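Prolyl-tRNA synthetase (Naegleria fowleri, PDB 6NAB) probably catalyses the ATP-dependent attachment of proline to its cognate tRNA as a class II aminoacyl-tRNA synthetase. Local coordinates at residues 115-120 against 144-149. Sequence-based numbering, arbitrary orientation.
Sequences ALRPTS and QWTNVV. With PRO (proline), chain N.
Between Arg117 and Val149 the two backbones share one direct hydrogen bond, Val149 N to Arg117 O (3.1 Å), beside which Pro118 CA makes a CA-H...O contact with Val149 O; a water donates to Val149 O and Leu116 O, bridging the two backbones. The Arg117 CG lies between the backbone N and the carbonyl carbon (chi1 74°), and the extended chain from there carries the guanidinium back along the strand, toward its N-terminal end, to Asn147; in the conformer given, Val148 CG1 lies against Arg117 CG. The guanidinium grips side-on with two nitrogens: NE meets Asn147 O at 2.7 Å, nearly in line with the carbonyl, while NH2 reaches Asn147 OD1 at 2.8 Å and adds a weak bond to Asn147 O. NE and NH2 thus hold different oxygens of Asn147, which fixes the rotation of the guanidinium; its plane is turned 69° from the Asn147 amide. Thr146 CB sits over one guanidinium face, 3.4 Å from Arg117 NH2. A second water at the guanidinium edge links Arg117 NH1, Ser120 OG and Gln144 NE2; the last two also share Glu169 as partner, and Gln144 OE1 takes the backbone NH of Phe76. Leu116 CD1 packs on Val149 CG2 at 4.0 Å. Beyond the arginine the chain turns to the active site: Thr119 OG1 accepts a hydrogen bond from the bound proline N at 2.8 Å, and Glu121, Arg150 and His240 also bind this ligand. The contact thus ties the proline-binding loop, between strand 108-116 and helix 121-131, to strand 140-149 of the class II catalytic core. Strand 164-174 pairs with 140-149, helix 89-95 packs on Pro118 and Thr119, and Phe79 of the second subunit touches Leu116 and Val149.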
ATOM      1  N   ALA B 115     -17.403   0.950  12.354  1.00 17.91           N
ATOM      2  CA  ALA B 115     -16.143   0.759  13.048  1.00 24.29           C
ATOM      3  C   ALA B 115     -14.979   0.719  12.066  1.00 20.55           C
ATOM      4  O   ALA B 115     -15.135   0.334  10.904  1.00 17.96           O
ATOM      5  CB  ALA B 115     -16.187  -0.540  13.857  1.00 17.38           C
ATOM      6  N   LEU B 116     -13.800   1.102  12.551  1.00 15.71           N
ATOM      7  CA  LEU B 116     -12.564   0.935  11.801  1.00 15.79           C
ATOM      8  C   LEU B 116     -11.999  -0.456  12.066  1.00 18.34           C
ATOM      9  O   LEU B 116     -12.004  -0.931  13.206  1.00 15.22           O
ATOM     10  CB  LEU B 116     -11.543   2.006  12.197  1.00 17.70           C
ATOM     11  CG  LEU B 116     -11.981   3.465  12.071  1.00 24.06           C
ATOM     12  CD1 LEU B 116     -10.822   4.396  12.420  1.00 21.40           C
ATOM     13  CD2 LEU B 116     -12.483   3.724  10.662  1.00 28.30           C
ATOM     14  N   ARG B 117     -11.510  -1.097  11.013  1.00 15.99           N
ATOM     15  CA  ARG B 117     -11.052  -2.473  11.100  1.00 22.34           C
ATOM     16  C   ARG B 117      -9.926  -2.618  12.126  1.00 15.37           C
ATOM     17  O   ARG B 117      -8.898  -1.924  12.022  1.00 16.04           O
ATOM     18  CB  ARG B 117     -10.589  -2.983   9.724  1.00 23.05           C
ATOM     19  CG  ARG B 117      -9.262  -2.464   9.208  1.00 21.53           C
ATOM     20  CD  ARG B 117      -8.904  -2.972   7.807  1.00 20.67           C
ATOM     21  NE  ARG B 117      -8.102  -1.933   7.174  1.00 15.93           N
ATOM     22  CZ  ARG B 117      -8.101  -1.616   5.890  1.00 17.57           C
ATOM     23  NH1 ARG B 117      -8.859  -2.274   5.009  1.00 11.31           N
ATOM     24  NH2 ARG B 117      -7.328  -0.608   5.496  1.00 20.92           N
ATOM     25  N   PRO B 118     -10.087  -3.462  13.131  1.00 14.88           N
ATOM     26  CA  PRO B 118      -8.938  -3.844  13.979  1.00 17.95           C
ATOM     27  C   PRO B 118      -8.183  -5.019  13.384  1.00 19.29           C
ATOM     28  O   PRO B 118      -7.062  -5.335  13.809  1.00 19.78           O
ATOM     29  CB  PRO B 118      -9.608  -4.204  15.306  1.00 17.20           C
ATOM     30  CG  PRO B 118     -10.912  -4.790  14.884  1.00 20.67           C
ATOM     31  CD  PRO B 118     -11.350  -4.012  13.652  1.00 13.92           C
ATOM     32  N   THR B 119      -8.834  -5.694  12.430  1.00 14.65           N
ATOM     33  CA  THR B 119      -8.423  -6.908  11.724  1.00 16.45           C
ATOM     34  C   THR B 119      -9.618  -7.270  10.849  1.00 15.24           C
ATOM     35  O   THR B 119     -10.728  -6.831  11.158  1.00 14.79           O
ATOM     36  CB  THR B 119      -8.043  -8.058  12.681  1.00 14.92           C
ATOM     37  OG1 THR B 119      -7.675  -9.216  11.910  1.00 17.57           O
ATOM     38  CG2 THR B 119      -9.202  -8.416  13.635  1.00 13.03           C
ATOM     39  N   SER B 120      -9.438  -8.060   9.781  1.00 12.35           N
ATOM     40  CA  SER B 120     -10.460  -8.122   8.728  1.00 14.05           C
ATOM     41  C   SER B 120     -11.225  -9.443   8.643  1.00 19.44           C
ATOM     42  O   SER B 120     -11.952  -9.644   7.661  1.00 19.90           O
ATOM     43  CB  SER B 120      -9.826  -7.822   7.371  1.00 15.70           C
ATOM     44  OG  SER B 120      -9.278  -6.517   7.370  1.00 16.79           O
ATOM     45  N   GLN B 144      -3.819  -8.941   1.999  1.00 13.48           N
ATOM     46  CA  GLN B 144      -3.877  -7.506   1.734  1.00 16.06           C
ATOM     47  C   GLN B 144      -2.873  -6.749   2.589  1.00 15.29           C
ATOM     48  O   GLN B 144      -2.634  -7.105   3.753  1.00 13.32           O
ATOM     49  CB  GLN B 144      -5.292  -6.940   1.943  1.00 17.64           C
ATOM     50  CG  GLN B 144      -5.907  -7.157   3.326  1.00 13.65           C
ATOM     51  CD  GLN B 144      -7.312  -6.563   3.406  1.00 20.14           C
ATOM     52  OE1 GLN B 144      -7.938  -6.340   2.382  1.00 16.47           O
ATOM     53  NE2 GLN B 144      -7.804  -6.302   4.627  1.00 17.71           N
ATOM     54  N   TRP B 145      -2.277  -5.713   1.981  1.00 15.63           N
ATOM     55  CA  TRP B 145      -1.375  -4.769   2.649  1.00 18.60           C
ATOM     56  C   TRP B 145      -2.187  -3.536   3.022  1.00 19.25           C
ATOM     57  O   TRP B 145      -2.583  -2.770   2.142  1.00 17.99           O
ATOM     58  CB  TRP B 145      -0.203  -4.381   1.745  1.00 18.94           C
ATOM     59  CG  TRP B 145       0.684  -5.557   1.370  1.00 19.63           C
ATOM     60  CD1 TRP B 145       0.573  -6.345   0.261  1.00 16.42           C
ATOM     61  CD2 TRP B 145       1.792  -6.076   2.124  1.00 15.84           C
ATOM     62  NE1 TRP B 145       1.554  -7.308   0.264  1.00 13.66           N
ATOM     63  CE2 TRP B 145       2.303  -7.177   1.407  1.00 19.04           C
ATOM     64  CE3 TRP B 145       2.388  -5.725   3.346  1.00 13.12           C
ATOM     65  CZ2 TRP B 145       3.396  -7.929   1.860  1.00 15.56           C
ATOM     66  CZ3 TRP B 145       3.473  -6.472   3.796  1.00 13.69           C
ATOM     67  CH2 TRP B 145       3.961  -7.564   3.057  1.00 12.05           C
ATOM     68  N   THR B 146      -2.459  -3.347   4.316  1.00 16.38           N
ATOM     69  CA  THR B 146      -3.392  -2.303   4.724  1.00 22.62           C
ATOM     70  C   THR B 146      -2.950  -1.676   6.040  1.00 16.50           C
ATOM     71  O   THR B 146      -2.053  -2.168   6.722  1.00 16.86           O
ATOM     72  CB  THR B 146      -4.832  -2.837   4.921  1.00 28.29           C
ATOM     73  OG1 THR B 146      -4.869  -3.664   6.091  1.00 33.74           O
ATOM     74  CG2 THR B 146      -5.293  -3.669   3.797  1.00 29.96           C
ATOM     75  N   ASN B 147      -3.649  -0.609   6.417  1.00 12.25           N
ATOM     76  CA  ASN B 147      -3.544  -0.040   7.750  1.00 14.45           C
ATOM     77  C   ASN B 147      -4.672  -0.573   8.632  1.00 16.38           C
ATOM     78  O   ASN B 147      -5.769  -0.882   8.162  1.00 22.43           O
ATOM     79  CB  ASN B 147      -3.579   1.497   7.707  1.00 17.97           C
ATOM     80  CG  ASN B 147      -4.815   2.050   6.998  1.00 22.87           C
ATOM     81  OD1 ASN B 147      -5.472   1.360   6.218  1.00 23.72           O
ATOM     82  ND2 ASN B 147      -5.131   3.307   7.278  1.00 21.59           N
ATOM     83  N   VAL B 148      -4.388  -0.711   9.918  0.60 17.33           N
ATOM     84  CA  VAL B 148      -5.385  -1.177  10.867  0.60 17.10           C
ATOM     85  C   VAL B 148      -5.313  -0.298  12.104  0.60 16.70           C
ATOM     86  O   VAL B 148      -4.300   0.348  12.379  0.60 16.40           O
ATOM     87  CB  VAL B 148      -5.202  -2.670  11.216  0.60 23.70           C
ATOM     88  CG1 VAL B 148      -5.916  -3.530  10.174  0.60 27.63           C
ATOM     89  CG2 VAL B 148      -3.745  -3.017  11.216  0.60 20.88           C
ATOM     90  N   VAL B 149      -6.420  -0.263  12.839  1.00 15.24           N
ATOM     91  CA  VAL B 149      -6.592   0.607  14.006  1.00 17.20           C
ATOM     92  C   VAL B 149      -6.967  -0.235  15.223  1.00 13.50           C
ATOM     93  O   VAL B 149      -7.979  -0.948  15.209  1.00 19.73           O
ATOM     94  CB  VAL B 149      -7.659   1.683  13.741  1.00 17.24           C
ATOM     95  CG1 VAL B 149      -7.945   2.490  14.985  1.00 14.55           C
ATOM     96  CG2 VAL B 149      -7.233   2.607  12.539  1.00 15.01           C
TER
HETATM   97  N   PRO N 602      -5.929 -11.358  11.873  1.00 16.70           N
HETATM   98  CA  PRO N 602      -4.931 -11.974  12.757  1.00 14.27           C
HETATM   99  C   PRO N 602      -4.543 -11.049  13.910  1.00 13.07           C
HETATM  100  O   PRO N 602      -3.695 -11.399  14.742  1.00 16.98           O
HETATM  101  CB  PRO N 602      -3.735 -12.225  11.826  1.00 16.41           C
HETATM  102  CG  PRO N 602      -3.913 -11.203  10.706  1.00 12.36           C
HETATM  103  CD  PRO N 602      -5.403 -11.128  10.513  1.00 14.68           C
HETATM  104  OXT PRO N 602      -5.083  -9.941  14.040  1.00 16.27           O
HETATM  105  O   HOH W   1     -10.704   0.044  15.299  1.00 18.66           O
HETATM  106  O   HOH W   2     -10.319  -4.923   5.339  1.00 11.72           O